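Local coordinates for protein polyketide synthase/nonribosomal peptide synthetase hybrid RzxB (Pseudomonas fluorescens, PDB 5IL6) that probably removes water from beta-hydroxyacyl intermediates on the rhizoxin assembly line, through a dehydratase domain of the hot-dog family, at residues Ser38-His43 against Phe89-Ala94; Ile57-Ala62 against Ile113-Tyr118; Gln61-Asp66 against Leu99-Ser104; Gly77-Asp82 against Ala135-Ala140. All coordinates share one frame; numbering follows the deposited sequence.

Interaction 1 of 4, residues Ser38-His43 against Phe89-Ala94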
loop_
_atom_site.group_PDB
_atom_site.type_symbol
_atom_site.label_atom_id
_atom_site.label_comp_id
_atom_site.label_asym_id
_atom_site.label_seq_id
_atom_site.Cartn_x
_atom_site.Cartn_y
_atom_site.Cartn_z
ATOM N N SER A 38 14.249 -0.904 -2.557
ATOM C CA SER A 38 13.434 -0.133 -3.490
ATOM C C SER A 38 12.261 0.540 -2.785
ATOM O O SER A 38 11.899 1.676 -3.116
ATOM C CB SER A 38 12.930 -1.040 -4.612
ATOM O OG SER A 38 14.007 -1.664 -5.290
ATOM N N VAL A 39 11.657 -0.139 -1.804
ATOM C CA VAL A 39 10.511 0.431 -1.100
ATOM C C VAL A 39 10.882 1.703 -0.351
ATOM O O VAL A 39 9.996 2.471 0.038
ATOM C CB VAL A 39 9.896 -0.607 -0.133
ATOM C CG1 VAL A 39 9.235 -1.732 -0.913
ATOM C CG2 VAL A 39 10.952 -1.155 0.827
ATOM N N LEU A 40 12.173 1.941 -0.126
ATOM C CA LEU A 40 12.653 3.177 0.477
ATOM C C LEU A 40 13.334 4.078 -0.544
ATOM O O LEU A 40 12.913 5.220 -0.745
ATOM C CB LEU A 40 13.623 2.847 1.619
ATOM C CG LEU A 40 12.990 2.257 2.878
ATOM C CD1 LEU A 40 13.877 1.161 3.438
ATOM C CD2 LEU A 40 12.763 3.340 3.916
ATOM N N ALA A 41 14.380 3.575 -1.206
ATOM C CA ALA A 41 15.216 4.412 -2.061
ATOM C C ALA A 41 14.456 4.955 -3.263
ATOM O O ALA A 41 14.779 6.039 -3.759
ATOM C CB ALA A 41 16.435 3.618 -2.527
ATOM N N GLU A 42 13.473 4.212 -3.764
ATOM C CA GLU A 42 12.712 4.634 -4.930
ATOM C C GLU A 42 11.417 5.342 -4.554
ATOM O O GLU A 42 10.566 5.555 -5.424
ATOM C CB GLU A 42 12.417 3.424 -5.820
ATOM C CG GLU A 42 13.679 2.736 -6.319
ATOM C CD GLU A 42 13.405 1.719 -7.405
ATOM O OE1 GLU A 42 12.580 0.815 -7.173
ATOM O OE2 GLU A 42 14.016 1.825 -8.491
ATOM N N HIS A 43 11.256 5.712 -3.283
ATOM C CA HIS A 43 10.079 6.429 -2.791
ATOM C C HIS A 43 10.580 7.565 -1.900
ATOM O O HIS A 43 10.708 7.397 -0.685
ATOM C CB HIS A 43 9.152 5.479 -2.038
ATOM C CG HIS A 43 7.861 6.103 -1.610
ATOM N ND1 HIS A 43 7.717 6.772 -0.414
ATOM C CD2 HIS A 43 6.651 6.150 -2.215
ATOM C CE1 HIS A 43 6.477 7.210 -0.303
ATOM N NE2 HIS A 43 5.808 6.843 -1.382
ATOM N N PHE A 89 8.254 6.400 7.912
ATOM C CA PHE A 89 9.419 5.691 8.417
ATOM C C PHE A 89 10.596 5.910 7.477
ATOM O O PHE A 89 10.492 5.659 6.270
ATOM C CB PHE A 89 9.149 4.195 8.568
ATOM C CG PHE A 89 10.374 3.409 8.943
ATOM C CD1 PHE A 89 10.808 3.365 10.257
ATOM C CD2 PHE A 89 11.105 2.735 7.977
ATOM C CE1 PHE A 89 11.943 2.651 10.604
ATOM C CE2 PHE A 89 12.239 2.020 8.318
ATOM C CZ PHE A 89 12.658 1.977 9.633
ATOM N N SER A 90 11.707 6.381 8.035
ATOM C CA SER A 90 12.972 6.468 7.326
ATOM C C SER A 90 14.051 5.803 8.166
ATOM O O SER A 90 13.962 5.753 9.396
ATOM C CB SER A 90 13.367 7.924 7.026
ATOM O OG SER A 90 12.470 8.518 6.102
ATOM N N VAL A 91 15.062 5.280 7.485
ATOM C CA VAL A 91 16.191 4.643 8.150
ATOM C C VAL A 91 17.151 5.717 8.643
ATOM O O VAL A 91 17.572 6.590 7.876
ATOM C CB VAL A 91 16.898 3.666 7.200
ATOM C CG1 VAL A 91 18.152 3.084 7.853
ATOM C CG2 VAL A 91 15.943 2.553 6.775
ATOM N N ASP A 92 17.494 5.660 9.928
ATOM C CA ASP A 92 18.508 6.549 10.479
ATOM C C ASP A 92 19.294 5.803 11.547
ATOM O O ASP A 92 18.962 4.677 11.925
ATOM C CB ASP A 92 17.886 7.835 11.041
ATOM C CG ASP A 92 16.867 7.574 12.135
ATOM O OD1 ASP A 92 17.087 6.666 12.963
ATOM O OD2 ASP A 92 15.847 8.297 12.177
ATOM N N ALA A 93 20.352 6.456 12.035
ATOM C CA ALA A 93 21.196 5.848 13.058
ATOM C C ALA A 93 20.407 5.524 14.320
ATOM O O ALA A 93 20.749 4.581 15.041
ATOM C CB ALA A 93 22.366 6.777 13.387
ATOM N N ALA A 94 19.361 6.295 14.612
ATOM C CA ALA A 94 18.598 6.089 15.840
ATOM C C ALA A 94 17.880 4.747 15.843
ATOM O O ALA A 94 17.968 3.984 16.813
ATOM C CB ALA A 94 17.588 7.212 16.002
#

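Interaction 2 of 4, residues Ile57-Ala62 against Ile113-Tyr118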
loop_
_atom_site.group_PDB
_atom_site.type_symbol
_atom_site.label_atom_id
_atom_site.label_comp_id
_atom_site.label_asym_id
_atom_site.label_seq_id
_atom_site.Cartn_x
_atom_site.Cartn_y
_atom_site.Cartn_z
ATOM N N ILE A 57 1.270 -2.232 4.449
ATOM C CA ILE A 57 0.158 -3.149 4.206
ATOM C C ILE A 57 0.687 -4.539 3.882
ATOM O O ILE A 57 0.184 -5.550 4.385
ATOM C CB ILE A 57 -0.743 -2.610 3.080
ATOM C CG1 ILE A 57 -1.511 -1.377 3.563
ATOM C CG2 ILE A 57 -1.703 -3.694 2.582
ATOM C CD1 ILE A 57 -2.263 -0.648 2.467
ATOM N N VAL A 58 1.700 -4.608 3.018
ATOM C CA VAL A 58 2.283 -5.897 2.657
ATOM C C VAL A 58 2.898 -6.561 3.882
ATOM O O VAL A 58 2.827 -7.784 4.047
ATOM C CB VAL A 58 3.319 -5.713 1.532
ATOM C CG1 VAL A 58 4.077 -7.011 1.272
ATOM C CG2 VAL A 58 2.634 -5.225 0.261
ATOM N N MET A 59 3.518 -5.769 4.754
ATOM C CA MET A 59 4.106 -6.330 5.964
ATOM C C MET A 59 3.040 -6.942 6.860
ATOM O O MET A 59 3.253 -8.004 7.456
ATOM C CB MET A 59 4.881 -5.242 6.698
ATOM C CG MET A 59 5.675 -5.723 7.904
ATOM S SD MET A 59 6.588 -4.393 8.720
ATOM C CE MET A 59 7.123 -3.422 7.313
ATOM N N ILE A 60 1.885 -6.287 6.971
ATOM C CA ILE A 60 0.786 -6.846 7.752
ATOM C C ILE A 60 0.304 -8.145 7.125
ATOM O O ILE A 60 0.059 -9.137 7.824
ATOM C CB ILE A 60 -0.357 -5.821 7.874
ATOM C CG1 ILE A 60 0.124 -4.596 8.656
ATOM C CG2 ILE A 60 -1.572 -6.449 8.557
ATOM C CD1 ILE A 60 -0.858 -3.439 8.668
ATOM N N GLN A 61 0.163 -8.163 5.797
ATOM C CA GLN A 61 -0.275 -9.374 5.113
ATOM C C GLN A 61 0.713 -10.515 5.326
ATOM O O GLN A 61 0.312 -11.655 5.587
ATOM C CB GLN A 61 -0.462 -9.089 3.622
ATOM C CG GLN A 61 -1.597 -8.116 3.322
ATOM C CD GLN A 61 -1.583 -7.605 1.894
ATOM O OE1 GLN A 61 -0.561 -7.663 1.210
ATOM N NE2 GLN A 61 -2.724 -7.103 1.435
ATOM N N ALA A 62 2.012 -10.228 5.223
ATOM C CA ALA A 62 3.019 -11.259 5.449
ATOM C C ALA A 62 2.986 -11.753 6.891
ATOM O O ALA A 62 3.084 -12.958 7.146
ATOM C CB ALA A 62 4.405 -10.720 5.101
ATOM N N ILE A 113 -2.795 -5.074 15.009
ATOM C CA ILE A 113 -1.424 -4.897 14.551
ATOM C C ILE A 113 -0.949 -3.485 14.867
ATOM O O ILE A 113 -1.696 -2.513 14.707
ATOM C CB ILE A 113 -1.291 -5.171 13.039
ATOM C CG1 ILE A 113 -1.718 -6.604 12.727
ATOM C CG2 ILE A 113 0.142 -4.914 12.578
ATOM C CD1 ILE A 113 -3.153 -6.715 12.259
ATOM N N GLY A 114 0.295 -3.384 15.297
ATOM C CA GLY A 114 0.977 -2.102 15.375
ATOM C C GLY A 114 2.373 -2.224 14.808
ATOM O O GLY A 114 3.070 -3.206 15.050
ATOM N N ILE A 115 2.770 -1.215 14.037
ATOM C CA ILE A 115 4.100 -1.142 13.440
ATOM C C ILE A 115 4.789 0.090 14.004
ATOM O O ILE A 115 4.235 1.193 13.947
ATOM C CB ILE A 115 4.035 -1.077 11.903
ATOM C CG1 ILE A 115 3.338 -2.324 11.349
ATOM C CG2 ILE A 115 5.438 -0.931 11.308
ATOM C CD1 ILE A 115 3.097 -2.292 9.848
ATOM N N TYR A 116 5.995 -0.091 14.540
ATOM C CA TYR A 116 6.651 0.992 15.259
ATOM C C TYR A 116 8.164 0.851 15.170
ATOM O O TYR A 116 8.699 -0.187 14.772
ATOM C CB TYR A 116 6.204 1.021 16.721
ATOM C CG TYR A 116 6.485 -0.270 17.441
ATOM C CD1 TYR A 116 7.716 -0.494 18.037
ATOM C CD2 TYR A 116 5.527 -1.271 17.512
ATOM C CE1 TYR A 116 7.987 -1.674 18.694
ATOM C CE2 TYR A 116 5.788 -2.460 18.166
ATOM C CZ TYR A 116 7.023 -2.654 18.755
ATOM O OH TYR A 116 7.311 -3.824 19.412
ATOM N N ALA A 117 8.846 1.923 15.569
ATOM C CA ALA A 117 10.300 2.001 15.574
ATOM C C ALA A 117 10.709 2.994 16.651
ATOM O O ALA A 117 9.884 3.763 17.152
ATOM C CB ALA A 117 10.852 2.433 14.210
ATOM N N TYR A 118 11.986 2.964 17.021
ATOM C CA TYR A 118 12.483 3.810 18.097
ATOM C C TYR A 118 13.242 5.005 17.527
ATOM O O TYR A 118 13.967 4.878 16.538
ATOM C CB TYR A 118 13.389 3.004 19.026
ATOM C CG TYR A 118 12.616 2.005 19.852
ATOM C CD1 TYR A 118 11.953 2.390 21.008
ATOM C CD2 TYR A 118 12.529 0.677 19.458
ATOM C CE1 TYR A 118 11.235 1.478 21.755
ATOM C CE2 TYR A 118 11.817 -0.242 20.196
ATOM C CZ TYR A 118 11.171 0.162 21.345
ATOM O OH TYR A 118 10.460 -0.754 22.083
#

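Interaction 3 of 4, residues Gln61-Asp66 against Leu99-Ser104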
loop_
_atom_site.group_PDB
_atom_site.type_symbol
_atom_site.label_atom_id
_atom_site.label_comp_id
_atom_site.label_asym_id
_atom_site.label_seq_id
_atom_site.Cartn_x
_atom_site.Cartn_y
_atom_site.Cartn_z
ATOM N N GLN A 61 0.163 -8.163 5.797
ATOM C CA GLN A 61 -0.275 -9.374 5.113
ATOM C C GLN A 61 0.713 -10.515 5.326
ATOM O O GLN A 61 0.312 -11.655 5.587
ATOM C CB GLN A 61 -0.462 -9.089 3.622
ATOM C CG GLN A 61 -1.597 -8.116 3.322
ATOM C CD GLN A 61 -1.583 -7.605 1.894
ATOM O OE1 GLN A 61 -0.561 -7.663 1.210
ATOM N NE2 GLN A 61 -2.724 -7.103 1.435
ATOM N N ALA A 62 2.012 -10.228 5.223
ATOM C CA ALA A 62 3.019 -11.259 5.449
ATOM C C ALA A 62 2.986 -11.753 6.891
ATOM O O ALA A 62 3.084 -12.958 7.146
ATOM C CB ALA A 62 4.405 -10.720 5.101
ATOM N N ALA A 63 2.857 -10.833 7.850
ATOM C CA ALA A 63 2.856 -11.223 9.256
ATOM C C ALA A 63 1.649 -12.090 9.577
ATOM O O ALA A 63 1.771 -13.111 10.265
ATOM C CB ALA A 63 2.871 -9.980 10.145
ATOM N N LEU A 64 0.469 -11.700 9.093
ATOM C CA LEU A 64 -0.724 -12.495 9.352
ATOM C C LEU A 64 -0.608 -13.874 8.720
ATOM O O LEU A 64 -0.973 -14.883 9.338
ATOM C CB LEU A 64 -1.965 -11.777 8.821
ATOM C CG LEU A 64 -3.127 -11.630 9.803
ATOM C CD1 LEU A 64 -3.456 -12.953 10.503
ATOM C CD2 LEU A 64 -2.801 -10.541 10.802
ATOM N N THR A 65 -0.114 -13.936 7.483
ATOM C CA THR A 65 0.033 -15.218 6.804
ATOM C C THR A 65 0.965 -16.144 7.576
ATOM O O THR A 65 0.709 -17.350 7.678
ATOM C CB THR A 65 0.550 -14.992 5.384
ATOM O OG1 THR A 65 -0.394 -14.198 4.653
ATOM C CG2 THR A 65 0.764 -16.322 4.662
ATOM N N ASP A 66 2.056 -15.601 8.120
ATOM C CA ASP A 66 2.967 -16.415 8.917
ATOM C C ASP A 66 2.306 -16.865 10.215
ATOM O O ASP A 66 2.403 -18.037 10.596
ATOM C CB ASP A 66 4.245 -15.627 9.214
ATOM C CG ASP A 66 5.342 -16.493 9.799
ATOM O OD1 ASP A 66 5.973 -17.248 9.031
ATOM O OD2 ASP A 66 5.573 -16.422 11.024
ATOM N N LEU A 99 12.330 -1.935 12.071
ATOM C CA LEU A 99 10.893 -1.702 12.109
ATOM C C LEU A 99 10.223 -2.940 12.689
ATOM O O LEU A 99 10.359 -4.038 12.140
ATOM C CB LEU A 99 10.357 -1.396 10.707
ATOM C CG LEU A 99 8.973 -0.757 10.578
ATOM C CD1 LEU A 99 8.882 0.543 11.355
ATOM C CD2 LEU A 99 8.672 -0.502 9.118
ATOM N N PHE A 100 9.500 -2.759 13.788
ATOM C CA PHE A 100 8.848 -3.848 14.498
ATOM C C PHE A 100 7.368 -3.914 14.143
ATOM O O PHE A 100 6.731 -2.894 13.881
ATOM C CB PHE A 100 8.997 -3.668 16.008
ATOM C CG PHE A 100 10.417 -3.724 16.485
ATOM C CD1 PHE A 100 11.217 -2.596 16.455
ATOM C CD2 PHE A 100 10.951 -4.904 16.970
ATOM C CE1 PHE A 100 12.525 -2.642 16.893
ATOM C CE2 PHE A 100 12.258 -4.957 17.413
ATOM C CZ PHE A 100 13.046 -3.825 17.373
ATOM N N LEU A 101 6.827 -5.132 14.137
ATOM C CA LEU A 101 5.396 -5.358 13.957
ATOM C C LEU A 101 4.908 -6.249 15.087
ATOM O O LEU A 101 5.409 -7.364 15.261
ATOM C CB LEU A 101 5.092 -6.003 12.601
ATOM C CG LEU A 101 3.607 -6.172 12.240
ATOM C CD1 LEU A 101 3.434 -6.152 10.730
ATOM C CD2 LEU A 101 3.007 -7.458 12.808
ATOM N N GLU A 102 3.938 -5.756 15.853
ATOM C CA GLU A 102 3.336 -6.510 16.946
ATOM C C GLU A 102 1.959 -7.002 16.528
ATOM O O GLU A 102 1.159 -6.233 15.986
ATOM C CB GLU A 102 3.227 -5.660 18.211
ATOM C CG GLU A 102 4.482 -5.662 19.062
ATOM C CD GLU A 102 4.375 -4.743 20.268
ATOM O OE1 GLU A 102 3.249 -4.322 20.604
ATOM O OE2 GLU A 102 5.420 -4.446 20.883
ATOM N N LEU A 103 1.691 -8.280 16.786
ATOM C CA LEU A 103 0.440 -8.923 16.401
ATOM C C LEU A 103 -0.185 -9.554 17.635
ATOM O O LEU A 103 0.449 -10.379 18.301
ATOM C CB LEU A 103 0.686 -9.979 15.322
ATOM C CG LEU A 103 -0.491 -10.423 14.449
ATOM C CD1 LEU A 103 0.038 -11.269 13.303
ATOM C CD2 LEU A 103 -1.536 -11.196 15.237
ATOM N N SER A 104 -1.425 -9.177 17.931
ATOM C CA SER A 104 -2.164 -9.739 19.051
ATOM C C SER A 104 -3.543 -10.170 18.571
ATOM O O SER A 104 -3.987 -9.815 17.477
ATOM C CB SER A 104 -2.287 -8.735 20.204
ATOM O OG SER A 104 -2.961 -7.559 19.788
#

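Interaction 4 of 4, residues Gly77-Asp82 against Ala135-Ala140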
loop_
_atom_site.group_PDB
_atom_site.type_symbol
_atom_site.label_atom_id
_atom_site.label_comp_id
_atom_site.label_asym_id
_atom_site.label_seq_id
_atom_site.Cartn_x
_atom_site.Cartn_y
_atom_site.Cartn_z
ATOM N N GLY A 77 -10.293 -14.783 2.400
ATOM C CA GLY A 77 -9.435 -13.649 2.115
ATOM C C GLY A 77 -8.876 -13.025 3.376
ATOM O O GLY A 77 -9.486 -13.095 4.446
ATOM N N LEU A 78 -7.693 -12.434 3.243
ATOM C CA LEU A 78 -7.079 -11.679 4.324
ATOM C C LEU A 78 -7.640 -10.263 4.302
ATOM O O LEU A 78 -7.513 -9.554 3.296
ATOM C CB LEU A 78 -5.560 -11.669 4.156
ATOM C CG LEU A 78 -4.649 -11.702 5.389
ATOM C CD1 LEU A 78 -5.154 -12.639 6.480
ATOM C CD2 LEU A 78 -3.257 -12.127 4.946
ATOM N N VAL A 79 -8.266 -9.852 5.401
ATOM C CA VAL A 79 -8.925 -8.555 5.492
ATOM C C VAL A 79 -8.187 -7.717 6.524
ATOM O O VAL A 79 -8.012 -8.142 7.673
ATOM C CB VAL A 79 -10.411 -8.691 5.862
ATOM C CG1 VAL A 79 -11.068 -7.314 5.945
ATOM C CG2 VAL A 79 -11.139 -9.575 4.852
ATOM N N ILE A 80 -7.744 -6.536 6.107
ATOM C CA ILE A 80 -7.170 -5.535 6.995
ATOM C C ILE A 80 -8.153 -4.376 7.057
ATOM O O ILE A 80 -8.630 -3.908 6.018
ATOM C CB ILE A 80 -5.785 -5.077 6.505
ATOM C CG1 ILE A 80 -4.821 -6.269 6.464
ATOM C CG2 ILE A 80 -5.239 -3.964 7.395
ATOM C CD1 ILE A 80 -3.525 -5.989 5.723
ATOM N N SER A 81 -8.470 -3.929 8.270
ATOM C CA SER A 81 -9.534 -2.960 8.482
ATOM C C SER A 81 -9.057 -1.829 9.381
ATOM O O SER A 81 -8.228 -2.027 10.274
ATOM C CB SER A 81 -10.767 -3.621 9.110
ATOM O OG SER A 81 -11.301 -4.620 8.259
ATOM N N ASP A 82 -9.605 -0.639 9.132
ATOM C CA ASP A 82 -9.367 0.536 9.968
ATOM C C ASP A 82 -7.874 0.762 10.181
ATOM O O ASP A 82 -7.389 0.905 11.306
ATOM C CB ASP A 82 -10.099 0.412 11.301
ATOM C CG ASP A 82 -11.600 0.390 11.136
ATOM O OD1 ASP A 82 -12.085 0.812 10.064
ATOM O OD2 ASP A 82 -12.297 -0.042 12.077
ATOM N N ALA A 135 -11.988 -13.703 6.085
ATOM C CA ALA A 135 -13.394 -13.767 5.717
ATOM C C ALA A 135 -13.563 -14.370 4.331
ATOM O O ALA A 135 -12.661 -14.300 3.492
ATOM C CB ALA A 135 -14.035 -12.376 5.739
ATOM N N GLU A 136 -14.730 -14.972 4.105
ATOM C CA GLU A 136 -15.180 -15.220 2.743
ATOM C C GLU A 136 -15.560 -13.877 2.130
ATOM O O GLU A 136 -16.363 -13.138 2.708
ATOM C CB GLU A 136 -16.388 -16.162 2.733
ATOM C CG GLU A 136 -16.235 -17.455 3.518
ATOM C CD GLU A 136 -17.566 -18.164 3.715
ATOM O OE1 GLU A 136 -18.253 -17.876 4.721
ATOM O OE2 GLU A 136 -17.939 -18.992 2.853
ATOM N N VAL A 137 -14.992 -13.546 0.968
ATOM C CA VAL A 137 -15.266 -12.252 0.358
ATOM C C VAL A 137 -15.647 -12.411 -1.108
ATOM O O VAL A 137 -15.276 -13.374 -1.784
ATOM C CB VAL A 137 -14.080 -11.274 0.517
ATOM C CG1 VAL A 137 -14.425 -9.911 -0.083
ATOM C CG2 VAL A 137 -13.728 -11.126 1.988
ATOM N N GLN A 138 -16.415 -11.431 -1.578
ATOM C CA GLN A 138 -16.968 -11.387 -2.921
ATOM C C GLN A 138 -16.187 -10.411 -3.793
ATOM O O GLN A 138 -15.800 -9.329 -3.340
ATOM C CB GLN A 138 -18.438 -10.992 -2.848
ATOM C CG GLN A 138 -19.313 -11.692 -3.850
ATOM C CD GLN A 138 -20.779 -11.424 -3.593
ATOM O OE1 GLN A 138 -21.496 -12.279 -3.070
ATOM N NE2 GLN A 138 -21.232 -10.230 -3.948
ATOM N N ALA A 139 -15.952 -10.808 -5.039
ATOM C CA ALA A 139 -15.180 -10.003 -5.975
ATOM C C ALA A 139 -15.867 -8.694 -6.338
ATOM O O ALA A 139 -17.094 -8.622 -6.446
ATOM C CB ALA A 139 -14.943 -10.783 -7.267
ATOM N N ALA A 140 -15.058 -7.655 -6.520
ATOM C CA ALA A 140 -15.501 -6.478 -7.243
ATOM C C ALA A 140 -15.483 -6.815 -8.728
ATOM O O ALA A 140 -14.799 -7.743 -9.165
ATOM C CB ALA A 140 -14.594 -5.275 -6.967
#

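Interaction 1 of 4, residues Ser38-His43 against Phe89-Ala94
The ring of F89 receives the methyl CD2 of L40 at a slant, neither squarely over its face nor squarely at its edge, with L40 CD2 4.4 Å from F89 CD2. A second aromatic group, H127 of strand 124-135, meets the same ring edge-to-face, and N95 of the following loop also touches F89, whereas L40 is the one partner in Ser38-His43. The closest approach between the segments is made to the backbone: L40 CD2 sits 4.0 Å from the carbonyl oxygen F89 O, a plain van der Waals contact. The other branch of L40 turns to V91, its CD1 lying 4.2 Å from V91 CG2, and the two side chains cross at about a right angle. In L40, chi1 (-72°) carries CG toward the loop, anti to the carbonyl carbon, and chi2 near 140° then sends CD2 to F89 and CD1 to V91. V91 sends forward CG2, the methyl that stands beside its backbone N.

Backbone and side-chain bonds hold the two pieces. On the helix side, E42 N bonds S38 O at 3.1 Å, and H43 N bonds L40 O at 3.1 Å as the helix gives way. On the loop side, F89 has backbone bonding with L51 and S90 OG bonds A49 O, tying the loop to the chain that follows H43. H43 itself bonds V50 O through ND1 and touches D208 of helix 204-212. The contact thus joins a short helix to a loop between two sheet strands, in the first of the two hot-dog units that make up a polyketide synthase dehydratase.

Interaction 2 of 4, residues Ile57-Ala62 against Ile113-Tyr118
Branched aliphatic packing makes up most of this contact, with I60 of the helix set between I113 and I115 of the strand. I60 CG1 touches two methyls at once: it lies 3.9 Å from I113 CG2 and equally 3.9 Å from I115 CD1. Within the strand, the second branch of I60 leans on I113, with I60 CG2 4.0 Å from I113 CD1. This split between the branches follows from a first torsion of -64°, which sets CG1 beside the backbone N and CG2 anti to it. I60 crosses both strand isoleucines obliquely. Cutting this side chain back to an alanine removes both branches and is likely to open a gap before I113 and I115, with the terminal methyl of I115 losing its I60 contact.

Sulfur packing adds a smaller share. M59, extended through its first two torsions (chi1 -174°), carries SD to within 4.2 Å of I115 CD1, so that methyl is held by both M59 and I60.

Backbone bonds run along the helix, where Q61 N reaches I57 O at 3.0 Å, and from the strand to its sheet neighbour, where I115 pairs with H127 and C128. I113 and I115 project from one side of the strand, and G114 lies between them. The short segments pass 10.1 Å apart at their axes, with 126° between their directions. Beyond them, I60 also packs on I80, and M59 on L99 and L101. A long, buried helix lying against the concave side of an antiparallel sheet, with apolar residues from several strands closing on it, is the signature of the hot-dog fold.

Interaction 3 of 4, residues Gln61-Asp66 against Leu99-Ser104
Aliphatic contacts carry the whole interface, and the tightest is between A63 and L101. The single methyl A63 CB lies 3.7 Å from L101 CD2 and 3.9 Å from L101 CD1, so the fork of the leucine spans it. L101 takes this position with CG anti to the backbone N (chi1 -175°), reaching from the strand to the helix surface. L103 makes the second contact: its CD1 comes 3.9 Å from L64 CD2, the two side chains crossing at about a right angle. The same methyl, L103 CD1, also lies 4.0 Å from the carbonyl oxygen A63 O.

Polar bonding runs along the helix. Q61 O accepts from T65 N at 3.0 Å and from T65 OG1 at 2.8 Å, the two donors arriving from opposite faces of the carbonyl plane. The threonine hydroxyl is thereby satisfied within its own helix.

The axes of the short segments pass 9.9 Å apart at 46°. Around them, A63 also meets L17, while L64 and T65 turn to L78 of strand 77-85. On the sheet side L101 touches I113 and I115 of strand 110-118 and Y29 of strand 27-32, so helix 53-67 packs on side chains of several adjoining strands.

Interaction 4 of 4, residues Gly77-Asp82 against Ala135-Ala140
G77 and A135 form an antiparallel hydrogen-bonded pair, each giving and taking one backbone bond. The bond from G77 N to A135 O is 2.7 Å long and nearly straight (171°), with the donor tilted from the carbonyl plane. A135 N returns a bond of 3.1 Å to G77 O, lying in the plane of that carbonyl.

Over this pair lies a small apolar patch. V79 CG2 touches A135 CB at 4.1 Å and V137 CG2 at 4.2 Å, the two valines meeting at a slant. V79 sets this methyl beside its backbone N, with CG1 anti to it (chi1 -180°). A side chain on G77 would emerge on this same side, close to A135 O and V137 CG2.

Farther out, V79 bonds S133 and S81 bonds R131 through the backbone, continuing the pairing with strand 124-135, and D82 forms a salt bridge with R131. V79 and V137 both lean on V238 of strand 230-239, whereas L78 points to the opposite side, toward helix 53-67.

The chemistry is therefore divided: two backbone bonds fix the register independently of side-chain identity, while V79 and V137 add weak, undirected packing on the side where A135 CB emerges.

Overall arrangement
Interactions 2 and 3 are core contacts: they start from the same helix 53-67 and meet neighbouring strands, 110-118 and 98-105, with purely apolar side chains. Interaction 1 is also apolar and buried, but joins a short helix to a loop and is smaller; its F89 links it to interactions 2 and 3 through A117 and L99. Interaction 4 is only partly buried and lies on the far side of the chain's centre from interaction 1, about 30 Å between centres. It alone is built on backbone hydrogen bonds across its segments, yet its strand 77-85 also packs against helix 53-67, the element that interactions 2 and 3 share.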